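Local coordinates for protein insulinase family protease (PDB 3GO9) that is predicted to act as a zinc-dependent peptidase of the M16 (insulinase) family and binds several zinc ions, at residues I50-I55 with L118-N123; N100-P105 with D387-M392; W172-K177 with P251-P256; L271-P276 with Q437-V442. All coordinates share one frame; numbering follows the deposited sequence. Where two conformers were deposited one is given.

Overall arrangement
From the N terminus, interaction 1 comes first, pairing strands 50-56 and 114-120 of the seven-stranded sheet and closing a loop of 62 residues. Inside that loop starts interaction 2, which joins the 100-105 loop through zinc to the start of helix 388-401, so the two cross; they also touch, Glu51 and Arg53 packing on Met392. Interaction 3, nested within the long loop of interaction 2, joins helix 170-175 to the connector before strand 257-261. Interaction 4 opens inside the same loop at 271-276 and closes beyond it at 437-442, crossing interaction 2, within the five-stranded sheet. Interactions 3 and 4 touch through Asp274; their nearest atoms stay about 17 and 21 Å, respectively, from interaction 1.

Interaction 1 of 4, residues I50-I55 with L118-N123; sequences IELRLI and LSLPNN
Ile50, Glu51 and Leu52 pair with Leu120, Ser119 and Leu118 as neighbouring antiparallel strands in the seven-stranded mixed sheet of the M16 α/β fold. The packed part is the centre of this pairing. Ile50 and Leu120 form a hydrogen-bonded pair, with Ile50 N 2.8 Å from Leu120 O and a return bond of the same kind; Leu52 and Leu118 form the next such pair. The side chains of these four residues share one face of the sheet, where Leu52 and Leu120 cross at a slant, CD1 to CD1 3.8 Å, and helix 125-140 lies against the leucines. The other face is polar yet buried. Ser119 OG, anti to its backbone N (chi1 170°), donates to Glu51 OE2 over 2.6 Å, arriving on the syn side but tilted from the carboxylate plane. The remaining carboxylate oxygen, Glu51 OE1, takes both terminal nitrogens of Arg53, NH2 at 2.9 Å and NH1 slightly further, in an end-on salt bridge that should fix the orientation of the guanidinium and probably offsets the carboxylate charge. Thr388 and Met392 of helix 388-401 close over this side. The contact thins out beyond Leu120, where the chain leaves the strand and Pro121 and Asn122 become partly exposed to solvent. There Ile50 CD1 comes no nearer to Asn122 OD1 than 4.0 Å, the two side chains crossing at about a right angle. Back at the buried end, Leu52 O is gripped twice: Arg53 NH1 approaches from above one face of its carbonyl plane at 3.0 Å, and Leu118 N from the opposite face at 3.1 Å.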
# COMPACT_ATOMS: atom_id res chain seq x y z
N ILE A 50 3.06 -16.04 -13.32
CA ILE A 50 2.85 -16.57 -11.95
C ILE A 50 3.58 -15.63 -11.07
O ILE A 50 4.81 -15.46 -11.21
CB ILE A 50 3.41 -17.97 -11.82
CG1 ILE A 50 2.85 -18.91 -12.87
CG2 ILE A 50 3.24 -18.55 -10.39
CD1 ILE A 50 1.38 -18.86 -13.01
N GLU A 51 2.87 -15.06 -10.08
CA GLU A 51 3.46 -14.08 -9.16
C GLU A 51 3.72 -14.69 -7.79
O GLU A 51 2.83 -15.29 -7.22
CB GLU A 51 2.55 -12.86 -9.00
CG GLU A 51 2.26 -12.12 -10.31
CD GLU A 51 3.50 -11.45 -10.88
OE1 GLU A 51 4.33 -10.96 -10.08
OE2 GLU A 51 3.64 -11.36 -12.14
N LEU A 52 4.95 -14.53 -7.29
CA LEU A 52 5.33 -15.00 -5.98
C LEU A 52 5.81 -13.82 -5.14
O LEU A 52 6.59 -12.96 -5.60
CB LEU A 52 6.45 -16.06 -6.09
CG LEU A 52 6.13 -17.36 -6.83
CD1 LEU A 52 6.45 -17.20 -8.27
CD2 LEU A 52 7.02 -18.45 -6.27
N ARG A 53 5.41 -13.79 -3.87
CA ARG A 53 5.86 -12.75 -2.97
C ARG A 53 6.23 -13.43 -1.65
O ARG A 53 5.44 -14.23 -1.13
CB ARG A 53 4.77 -11.69 -2.73
CG ARG A 53 4.32 -11.04 -3.99
CD ARG A 53 5.29 -10.01 -4.54
NE ARG A 53 4.61 -9.37 -5.66
CZ ARG A 53 4.55 -9.87 -6.90
NH1 ARG A 53 5.22 -10.93 -7.25
NH2 ARG A 53 3.77 -9.31 -7.81
N LEU A 54 7.41 -13.11 -1.11
CA LEU A 54 7.76 -13.58 0.21
C LEU A 54 7.89 -12.35 1.04
O LEU A 54 8.78 -11.52 0.79
CB LEU A 54 9.06 -14.40 0.23
CG LEU A 54 9.54 -14.87 1.62
CD1 LEU A 54 8.59 -16.00 2.16
CD2 LEU A 54 10.97 -15.40 1.51
N ILE A 55 7.01 -12.22 2.03
CA ILE A 55 7.15 -11.15 3.04
C ILE A 55 7.81 -11.71 4.27
O ILE A 55 7.42 -12.76 4.82
CB ILE A 55 5.79 -10.49 3.45
CG1 ILE A 55 5.15 -9.78 2.29
CG2 ILE A 55 6.04 -9.43 4.61
CD1 ILE A 55 3.70 -9.27 2.61
N LEU A 118 9.04 -12.28 -7.29
CA LEU A 118 9.34 -12.95 -8.56
C LEU A 118 8.06 -13.05 -9.41
O LEU A 118 6.95 -13.24 -8.89
CB LEU A 118 9.94 -14.33 -8.34
CG LEU A 118 11.43 -14.33 -8.02
CD1 LEU A 118 11.91 -15.54 -7.24
CD2 LEU A 118 12.20 -14.28 -9.35
N SER A 119 8.20 -12.94 -10.72
CA SER A 119 7.11 -13.02 -11.67
C SER A 119 7.61 -13.94 -12.78
O SER A 119 8.58 -13.57 -13.46
CB SER A 119 6.84 -11.62 -12.29
OG SER A 119 5.92 -11.70 -13.39
N LEU A 120 7.02 -15.12 -12.90
CA LEU A 120 7.51 -16.16 -13.77
C LEU A 120 6.61 -16.30 -14.96
O LEU A 120 5.39 -16.12 -14.90
CB LEU A 120 7.54 -17.52 -13.05
CG LEU A 120 8.23 -17.55 -11.72
CD1 LEU A 120 8.16 -18.95 -11.12
CD2 LEU A 120 9.67 -17.08 -11.89
N PRO A 121 7.17 -16.72 -16.09
CA PRO A 121 6.25 -17.00 -17.16
C PRO A 121 5.34 -18.16 -16.85
O PRO A 121 5.66 -19.05 -16.09
CB PRO A 121 7.17 -17.37 -18.34
CG PRO A 121 8.54 -17.29 -17.82
CD PRO A 121 8.51 -17.23 -16.34
N ASN A 122 4.21 -18.17 -17.53
CA ASN A 122 3.28 -19.25 -17.39
C ASN A 122 3.84 -20.54 -17.97
O ASN A 122 4.73 -20.51 -18.82
CB ASN A 122 1.95 -18.90 -18.06
CG ASN A 122 0.75 -19.43 -17.28
OD1 ASN A 122 0.81 -20.47 -16.60
ND2 ASN A 122 -0.32 -18.69 -17.33
N ASN A 123 3.41 -21.66 -17.41
CA ASN A 123 3.77 -22.97 -17.98
C ASN A 123 5.27 -23.23 -18.01
O ASN A 123 5.79 -23.79 -18.98
CB ASN A 123 3.16 -23.16 -19.37
CG ASN A 123 3.26 -24.60 -19.83
OD1 ASN A 123 3.21 -25.52 -19.00
ND2 ASN A 123 3.47 -24.82 -21.12

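Interaction 2 of 4, residues N100-P105 with D387-M392; sequences NERPLP and DTDILM. With ZN (zinc ion), chain B.
Glu101 CG and Asp389 CG, on the two sides of the contact, each sit between their own backbone N and carbonyl carbon (chi1 66° and 80°), whereas Asp387 CG is anti to its backbone N (chi1 -172°). These torsions start the three side chains toward a shared zinc ion. Glu101 OE1 binds it at 2.2 Å and Asp389 OD2 at 2.4 Å, while Asp387 straddles it with OD1 and OD2, both 2.5 Å away. Glu101 and Asp387 meet tip to tip, their carboxylates steeply inclined to each other. The metal probably offsets the repulsion between such closely gathered oxygens. Two waters and Asp99, from the loop just before Glu101, complete the shell.

Arg102 adds a second shell. It grips Asp389 side-on, NE reaching OD1 at 2.8 Å and NH1 reaching OD2 at 3.0 Å, each on the syn lone pair, which probably fixes the rotation of this carboxylate. Ile390 CD1 lies over one face of the guanidinium, 3.5 Å from NH1, and Glu101 CG over the opposite face. Asp387 also caps helix 388-401, its OD1 accepting from Asp389 N. The result is an all-oxygen, carboxylate-rich metal site at the surface that fastens the 100-105 loop to a helix N terminus; it has no histidine ligand, unlike the catalytic zinc site of active M16 peptidases.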
# COMPACT_ATOMS: atom_id res chain seq x y z
N ASN A 100 6.03 -8.22 -17.03
CA ASN A 100 6.03 -7.43 -18.26
C ASN A 100 5.63 -5.96 -18.11
O ASN A 100 6.04 -5.09 -18.90
CB ASN A 100 5.11 -8.11 -19.26
CG ASN A 100 5.59 -9.43 -19.68
OD1 ASN A 100 6.78 -9.65 -19.90
ND2 ASN A 100 4.65 -10.35 -19.89
N GLU A 101 4.82 -5.68 -17.11
CA GLU A 101 4.40 -4.34 -16.75
C GLU A 101 4.45 -4.20 -15.24
O GLU A 101 4.47 -5.22 -14.51
CB GLU A 101 3.05 -4.00 -17.33
CG GLU A 101 1.98 -4.82 -16.73
CD GLU A 101 2.04 -6.26 -17.25
OE1 GLU A 101 2.21 -7.21 -16.45
OE2 GLU A 101 2.01 -6.48 -18.46
N ARG A 102 4.47 -2.97 -14.76
CA ARG A 102 4.58 -2.68 -13.32
C ARG A 102 5.67 -3.55 -12.70
O ARG A 102 5.45 -4.12 -11.61
CB ARG A 102 3.24 -2.93 -12.64
CG ARG A 102 2.13 -2.00 -13.17
CD ARG A 102 0.76 -2.31 -12.60
NE ARG A 102 0.28 -3.58 -13.10
CZ ARG A 102 -0.39 -3.74 -14.24
NH1 ARG A 102 -0.78 -4.93 -14.63
NH2 ARG A 102 -0.67 -2.67 -14.99
N PRO A 103 6.85 -3.60 -13.36
CA PRO A 103 7.88 -4.53 -12.87
C PRO A 103 8.28 -4.15 -11.48
O PRO A 103 8.28 -2.95 -11.14
CB PRO A 103 9.03 -4.38 -13.84
CG PRO A 103 8.76 -2.99 -14.50
CD PRO A 103 7.28 -2.88 -14.57
N LEU A 104 8.58 -5.16 -10.68
CA LEU A 104 9.00 -4.95 -9.30
C LEU A 104 10.46 -5.21 -9.15
O LEU A 104 11.03 -6.08 -9.79
CB LEU A 104 8.25 -5.88 -8.35
CG LEU A 104 6.77 -5.54 -8.14
CD1 LEU A 104 6.04 -6.60 -7.32
CD2 LEU A 104 6.64 -4.19 -7.47
N PRO A 105 11.07 -4.46 -8.26
CA PRO A 105 12.44 -4.85 -7.92
C PRO A 105 12.47 -6.19 -7.23
O PRO A 105 11.48 -6.60 -6.59
CB PRO A 105 12.92 -3.74 -6.99
CG PRO A 105 11.68 -3.11 -6.43
CD PRO A 105 10.55 -3.37 -7.40
N ASP A 387 -4.99 -8.65 -14.29
CA ASP A 387 -3.65 -9.26 -14.34
C ASP A 387 -3.30 -9.84 -12.94
O ASP A 387 -3.62 -9.30 -11.90
CB ASP A 387 -2.69 -8.12 -14.70
CG ASP A 387 -1.25 -8.54 -15.00
OD1 ASP A 387 -0.73 -9.45 -14.37
OD2 ASP A 387 -0.62 -7.85 -15.84
N THR A 388 -2.65 -10.99 -12.95
CA THR A 388 -2.17 -11.64 -11.71
C THR A 388 -1.36 -10.70 -10.81
O THR A 388 -1.48 -10.76 -9.61
CB THR A 388 -1.38 -12.91 -12.01
OG1 THR A 388 -0.36 -12.60 -12.97
CG2 THR A 388 -2.29 -14.03 -12.56
N ASP A 389 -0.58 -9.79 -11.38
CA ASP A 389 0.13 -8.86 -10.49
C ASP A 389 -0.75 -7.86 -9.73
O ASP A 389 -0.42 -7.43 -8.61
CB ASP A 389 1.28 -8.16 -11.19
CG ASP A 389 0.83 -6.99 -12.06
OD1 ASP A 389 0.57 -5.92 -11.52
OD2 ASP A 389 0.73 -7.19 -13.26
N ILE A 390 -1.89 -7.50 -10.32
CA ILE A 390 -2.86 -6.65 -9.67
C ILE A 390 -3.61 -7.40 -8.57
O ILE A 390 -3.81 -6.86 -7.44
CB ILE A 390 -3.83 -5.96 -10.67
CG1 ILE A 390 -3.01 -5.04 -11.59
CG2 ILE A 390 -4.93 -5.16 -9.90
CD1 ILE A 390 -3.79 -4.53 -12.81
N LEU A 391 -4.02 -8.65 -8.86
CA LEU A 391 -4.58 -9.51 -7.83
C LEU A 391 -3.61 -9.59 -6.64
O LEU A 391 -4.04 -9.58 -5.47
CB LEU A 391 -4.88 -10.91 -8.38
CG LEU A 391 -5.90 -11.02 -9.49
CD1 LEU A 391 -6.00 -12.48 -10.06
CD2 LEU A 391 -7.28 -10.51 -9.04
N MSE A 392 -2.33 -9.75 -6.95
CA MSE A 392 -1.31 -9.87 -5.90
C MSE A 392 -1.19 -8.60 -5.10
O MSE A 392 -1.19 -8.66 -3.85
CB MSE A 392 0.05 -10.30 -6.45
CG MSE A 392 1.11 -10.34 -5.40
SE MSE A 392 0.76 -11.79 -4.09
CE MSE A 392 1.45 -13.24 -5.15
ZN ZN B . 1.57 -8.72 -14.94
O HOH W 1 2.99 -4.73 -9.32
O HOH W 2 1.66 -10.65 -13.60
O HOH W 3 1.33 -10.30 -16.77

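Interaction 3 of 4, residues W172-K177 with P251-P256; sequences WRYRLK and PLPPEP
Arg175 and Leu252 mark the nearest approach of the two backbones, with 6.9 Å between Arg175 CA and Leu252 CA. The short helix carrying Tyr174 and Arg175, in the N-terminal M16 (insulinase) region, here meets a proline-rich connector, extended and polyproline-II-like from Pro251 to Pro253, that leads into edge strand 257-261 of the five-stranded sheet in the second, inactive-domain-like region. No direct hydrogen bond joins the segments. Instead, Arg175 CD rests 3.8 Å from Leu252 CD1, and one face of the guanidinium lies against the connector, with Leu252 CA 4.0 Å above its centre. Arg175 NH2 is held from outside by Ala250 O and by a salt bridge to Asp274, which also accepts from Leu252 N; Arg175 NE is buried without a partner.

Tyr174 comes from beside Arg175, its CG anti to the backbone N (chi1 -179°). Its ring meets Leu252 at the edge, CE2 standing 4.0 Å from Leu252 CD1. Further along, the hydroxyl reaches Pro253 tip to tip, OH lying 3.6 Å from Pro253 CG. One water ties the ends together: Tyr174 OH donates to it at 2.6 Å, and it donates in turn to Pro253 O and Glu255 O, each 2.7 Å away.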
# COMPACT_ATOMS: atom_id res chain seq x y z
N TRP A 172 7.94 13.21 3.34
CA TRP A 172 8.15 12.10 4.23
C TRP A 172 8.92 12.48 5.49
O TRP A 172 8.51 12.07 6.58
CB TRP A 172 8.77 10.90 3.47
CG TRP A 172 8.79 9.65 4.31
CD1 TRP A 172 9.88 8.96 4.70
CD2 TRP A 172 7.65 8.96 4.87
NE1 TRP A 172 9.51 7.88 5.49
CE2 TRP A 172 8.15 7.86 5.60
CE3 TRP A 172 6.27 9.16 4.82
CZ2 TRP A 172 7.32 6.99 6.28
CZ3 TRP A 172 5.44 8.26 5.49
CH2 TRP A 172 5.97 7.21 6.22
N ARG A 173 9.95 13.29 5.34
CA ARG A 173 10.72 13.83 6.47
C ARG A 173 9.82 14.57 7.43
O ARG A 173 9.87 14.37 8.64
CB ARG A 173 11.87 14.74 6.04
CG ARG A 173 12.95 14.04 5.26
CD ARG A 173 13.47 12.83 5.99
NE ARG A 173 14.55 12.19 5.26
CZ ARG A 173 15.06 11.01 5.55
NH1 ARG A 173 14.60 10.32 6.61
NH2 ARG A 173 16.05 10.53 4.79
N TYR A 174 8.89 15.34 6.89
CA TYR A 174 7.91 16.04 7.77
C TYR A 174 6.98 15.05 8.46
O TYR A 174 6.81 15.09 9.67
CB TYR A 174 7.11 17.04 6.92
CG TYR A 174 6.11 17.81 7.73
CD1 TYR A 174 6.51 18.81 8.63
CD2 TYR A 174 4.79 17.53 7.67
CE1 TYR A 174 5.60 19.54 9.38
CE2 TYR A 174 3.85 18.24 8.45
CZ TYR A 174 4.26 19.23 9.30
OH TYR A 174 3.35 19.91 10.07
N ARG A 175 6.41 14.14 7.67
CA ARG A 175 5.44 13.23 8.17
C ARG A 175 5.96 12.29 9.25
O ARG A 175 5.21 11.92 10.14
CB ARG A 175 4.78 12.43 7.03
CG ARG A 175 3.56 11.63 7.41
CD ARG A 175 2.38 12.49 7.76
NE ARG A 175 1.29 11.77 8.45
CZ ARG A 175 1.28 11.47 9.75
NH1 ARG A 175 2.32 11.72 10.54
NH2 ARG A 175 0.22 10.86 10.25
N LEU A 176 7.25 11.94 9.16
CA LEU A 176 7.95 11.09 10.11
C LEU A 176 8.11 11.72 11.50
O LEU A 176 8.41 11.03 12.49
CB LEU A 176 9.35 10.83 9.59
CG LEU A 176 9.57 9.78 8.52
CD1 LEU A 176 11.03 9.84 8.05
CD2 LEU A 176 9.27 8.40 9.09
N LYS A 177 7.98 13.04 11.60
CA LYS A 177 8.28 13.68 12.91
C LYS A 177 7.34 13.15 14.01
O LYS A 177 6.10 12.98 13.83
CB LYS A 177 8.23 15.19 12.82
CG LYS A 177 9.28 15.82 11.95
CD LYS A 177 9.13 17.29 11.88
CE LYS A 177 10.39 17.94 11.27
NZ LYS A 177 10.12 19.35 10.85
N PRO A 251 0.06 11.45 14.77
CA PRO A 251 -0.96 12.17 13.99
C PRO A 251 -0.32 13.34 13.24
O PRO A 251 0.67 13.92 13.70
CB PRO A 251 -1.91 12.71 15.06
CG PRO A 251 -1.68 11.79 16.26
CD PRO A 251 -0.24 11.44 16.20
N LEU A 252 -0.87 13.66 12.08
CA LEU A 252 -0.47 14.83 11.34
C LEU A 252 -0.78 16.09 12.13
O LEU A 252 -1.93 16.29 12.50
CB LEU A 252 -1.18 14.87 10.02
CG LEU A 252 -0.78 15.97 9.05
CD1 LEU A 252 0.63 15.83 8.43
CD2 LEU A 252 -1.83 15.99 7.95
N PRO A 253 0.21 16.96 12.33
CA PRO A 253 -0.14 18.21 13.02
C PRO A 253 -1.10 19.07 12.23
O PRO A 253 -1.07 19.03 11.02
CB PRO A 253 1.21 18.94 13.17
CG PRO A 253 2.22 17.96 12.93
CD PRO A 253 1.66 16.88 12.06
N PRO A 254 -1.90 19.90 12.93
CA PRO A 254 -2.89 20.72 12.27
C PRO A 254 -2.37 21.98 11.55
O PRO A 254 -3.06 22.54 10.67
CB PRO A 254 -3.81 21.12 13.42
CG PRO A 254 -2.94 21.13 14.61
CD PRO A 254 -1.84 20.16 14.38
N GLU A 255 -1.17 22.43 11.90
CA GLU A 255 -0.66 23.69 11.41
C GLU A 255 -0.34 23.63 9.89
O GLU A 255 0.13 22.59 9.39
CB GLU A 255 0.61 24.11 12.21
CG GLU A 255 0.34 24.44 13.67
CD GLU A 255 0.21 23.20 14.56
OE1 GLU A 255 0.67 22.11 14.14
OE2 GLU A 255 -0.36 23.31 15.68
N PRO A 256 -0.57 24.73 9.15
CA PRO A 256 -0.17 24.73 7.74
C PRO A 256 1.35 24.72 7.64
O PRO A 256 2.04 25.21 8.55
CB PRO A 256 -0.72 26.04 7.19
CG PRO A 256 -0.72 26.96 8.42
CD PRO A 256 -1.14 26.04 9.54
O HOH W 4 0.87 20.00 9.38
O HOH W 5 3.96 14.40 13.13

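Interaction 4 of 4, residues L271-P276 with Q437-V442; sequences LMWDTP and QDTTLV
Trp273 and Thr439 cross obliquely, with the threonine laid over one face of the indole. Thr439 CB stands 3.9 Å from the centroid of the six-membered ring in a CH-pi contact, and Thr439 OG1 lies above the same face, offset toward the rim. At its edge the indole meets Gln437: NE1 donates to Gln437 O over 2.9 Å in a nearly straight bond (167°), the oxygen being close to the ring plane although NE1 sits above the plane of the carbonyl. Face and edge contacts together would restrain the rotation of the indole.

Thr439 OG1, anti to its backbone N (chi1 -159°), turns back to the strand and donates to Met272 O at 3.2 Å from above that carbonyl plane. The same oxygen accepts from Thr440 N at 2.9 Å, and Met272 N returns a bond to Thr440 O. A water adds a third donor to Met272 O, 2.8 Å away, while also donating to Asp438 O and accepting from Thr440 OG1. Leu271 and Leu441 share one face of the sheet; Met272, a selenomethionine, shares the other with Thr440, though with two conformers modelled the placement of its end is less certain.

This is antiparallel pairing inside the five-stranded sheet of the second M16 α/β half, in which strand 440-446, from late in the chain, is inserted between strands 257-261 and 267-276.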
# COMPACT_ATOMS: atom_id res chain seq x y z
N LEU A 271 -4.76 19.62 0.51
CA LEU A 271 -5.73 19.76 1.58
C LEU A 271 -5.86 18.35 2.12
O LEU A 271 -6.40 17.44 1.44
CB LEU A 271 -7.09 20.29 1.03
CG LEU A 271 -7.06 21.54 0.15
CD1 LEU A 271 -8.53 21.92 -0.19
CD2 LEU A 271 -6.33 22.72 0.74
N MSE A 272 -5.37 18.14 3.35
CA MSE A 272 -5.19 16.78 3.90
C MSE A 272 -6.01 16.53 5.11
O MSE A 272 -6.17 17.41 5.94
CB MSE A 272 -3.77 16.50 4.44
CG MSE A 272 -2.62 17.25 3.92
SE MSE A 272 -1.37 15.86 3.55
CE MSE A 272 -2.48 15.37 2.06
N TRP A 273 -6.47 15.29 5.26
CA TRP A 273 -7.06 14.81 6.51
C TRP A 273 -6.37 13.49 6.90
O TRP A 273 -6.15 12.62 6.04
CB TRP A 273 -8.55 14.57 6.33
CG TRP A 273 -9.38 15.78 6.10
CD1 TRP A 273 -10.09 16.45 7.04
CD2 TRP A 273 -9.60 16.48 4.86
NE1 TRP A 273 -10.74 17.53 6.48
CE2 TRP A 273 -10.45 17.57 5.14
CE3 TRP A 273 -9.11 16.33 3.55
CZ2 TRP A 273 -10.87 18.48 4.16
CZ3 TRP A 273 -9.53 17.25 2.57
CH2 TRP A 273 -10.41 18.31 2.89
N ASP A 274 -6.05 13.32 8.18
CA ASP A 274 -5.30 12.20 8.67
C ASP A 274 -6.03 11.75 9.93
O ASP A 274 -6.38 12.59 10.77
CB ASP A 274 -3.89 12.66 8.97
CG ASP A 274 -3.22 11.80 10.03
OD1 ASP A 274 -2.75 10.72 9.67
OD2 ASP A 274 -3.17 12.23 11.20
N THR A 275 -6.40 10.49 10.00
CA THR A 275 -7.16 9.97 11.15
C THR A 275 -6.74 8.54 11.45
O THR A 275 -6.16 7.88 10.60
CB THR A 275 -8.68 9.96 10.86
OG1 THR A 275 -8.90 9.15 9.71
CG2 THR A 275 -9.20 11.36 10.60
N PRO A 276 -6.99 8.06 12.68
CA PRO A 276 -6.66 6.68 12.97
C PRO A 276 -7.51 5.74 12.13
O PRO A 276 -8.69 6.02 11.96
CB PRO A 276 -7.06 6.50 14.44
CG PRO A 276 -7.25 7.83 14.99
CD PRO A 276 -7.43 8.80 13.88
N GLN A 437 -14.51 18.78 9.62
CA GLN A 437 -13.23 18.57 10.25
C GLN A 437 -12.22 19.43 9.48
O GLN A 437 -12.17 19.39 8.26
CB GLN A 437 -12.87 17.08 10.20
CG GLN A 437 -14.02 16.08 10.64
CD GLN A 437 -14.91 16.59 11.80
OE1 GLN A 437 -14.40 17.09 12.82
NE2 GLN A 437 -16.24 16.48 11.62
N ASP A 438 -11.46 20.26 10.18
CA ASP A 438 -10.57 21.20 9.50
C ASP A 438 -9.57 20.41 8.65
O ASP A 438 -9.02 19.43 9.12
CB ASP A 438 -9.76 22.01 10.51
CG ASP A 438 -10.61 23.00 11.33
OD1 ASP A 438 -11.82 23.15 11.09
OD2 ASP A 438 -10.02 23.63 12.24
N THR A 439 -9.35 20.87 7.44
CA THR A 439 -8.25 20.35 6.65
C THR A 439 -6.92 20.86 7.20
O THR A 439 -6.85 21.80 8.03
CB THR A 439 -8.39 20.74 5.15
OG1 THR A 439 -7.62 19.83 4.36
CG2 THR A 439 -7.97 22.17 4.92
N THR A 440 -5.84 20.20 6.75
CA THR A 440 -4.49 20.61 7.00
C THR A 440 -3.88 21.03 5.68
O THR A 440 -3.91 20.23 4.74
CB THR A 440 -3.70 19.49 7.62
OG1 THR A 440 -4.30 19.17 8.90
CG2 THR A 440 -2.25 19.88 7.83
N LEU A 441 -3.36 22.24 5.62
CA LEU A 441 -2.77 22.76 4.38
C LEU A 441 -1.31 22.42 4.29
O LEU A 441 -0.49 22.89 5.09
CB LEU A 441 -2.94 24.26 4.23
CG LEU A 441 -4.34 24.83 4.34
CD1 LEU A 441 -4.30 26.38 4.15
CD2 LEU A 441 -5.24 24.17 3.33
N VAL A 442 -0.95 21.68 3.25
CA VAL A 442 0.44 21.30 3.04
C VAL A 442 0.85 21.81 1.66
O VAL A 442 0.40 21.29 0.66
CB VAL A 442 0.62 19.80 3.15
CG1 VAL A 442 2.12 19.48 2.82
CG2 VAL A 442 0.20 19.28 4.54
O HOH W 6 -6.85 17.83 8.59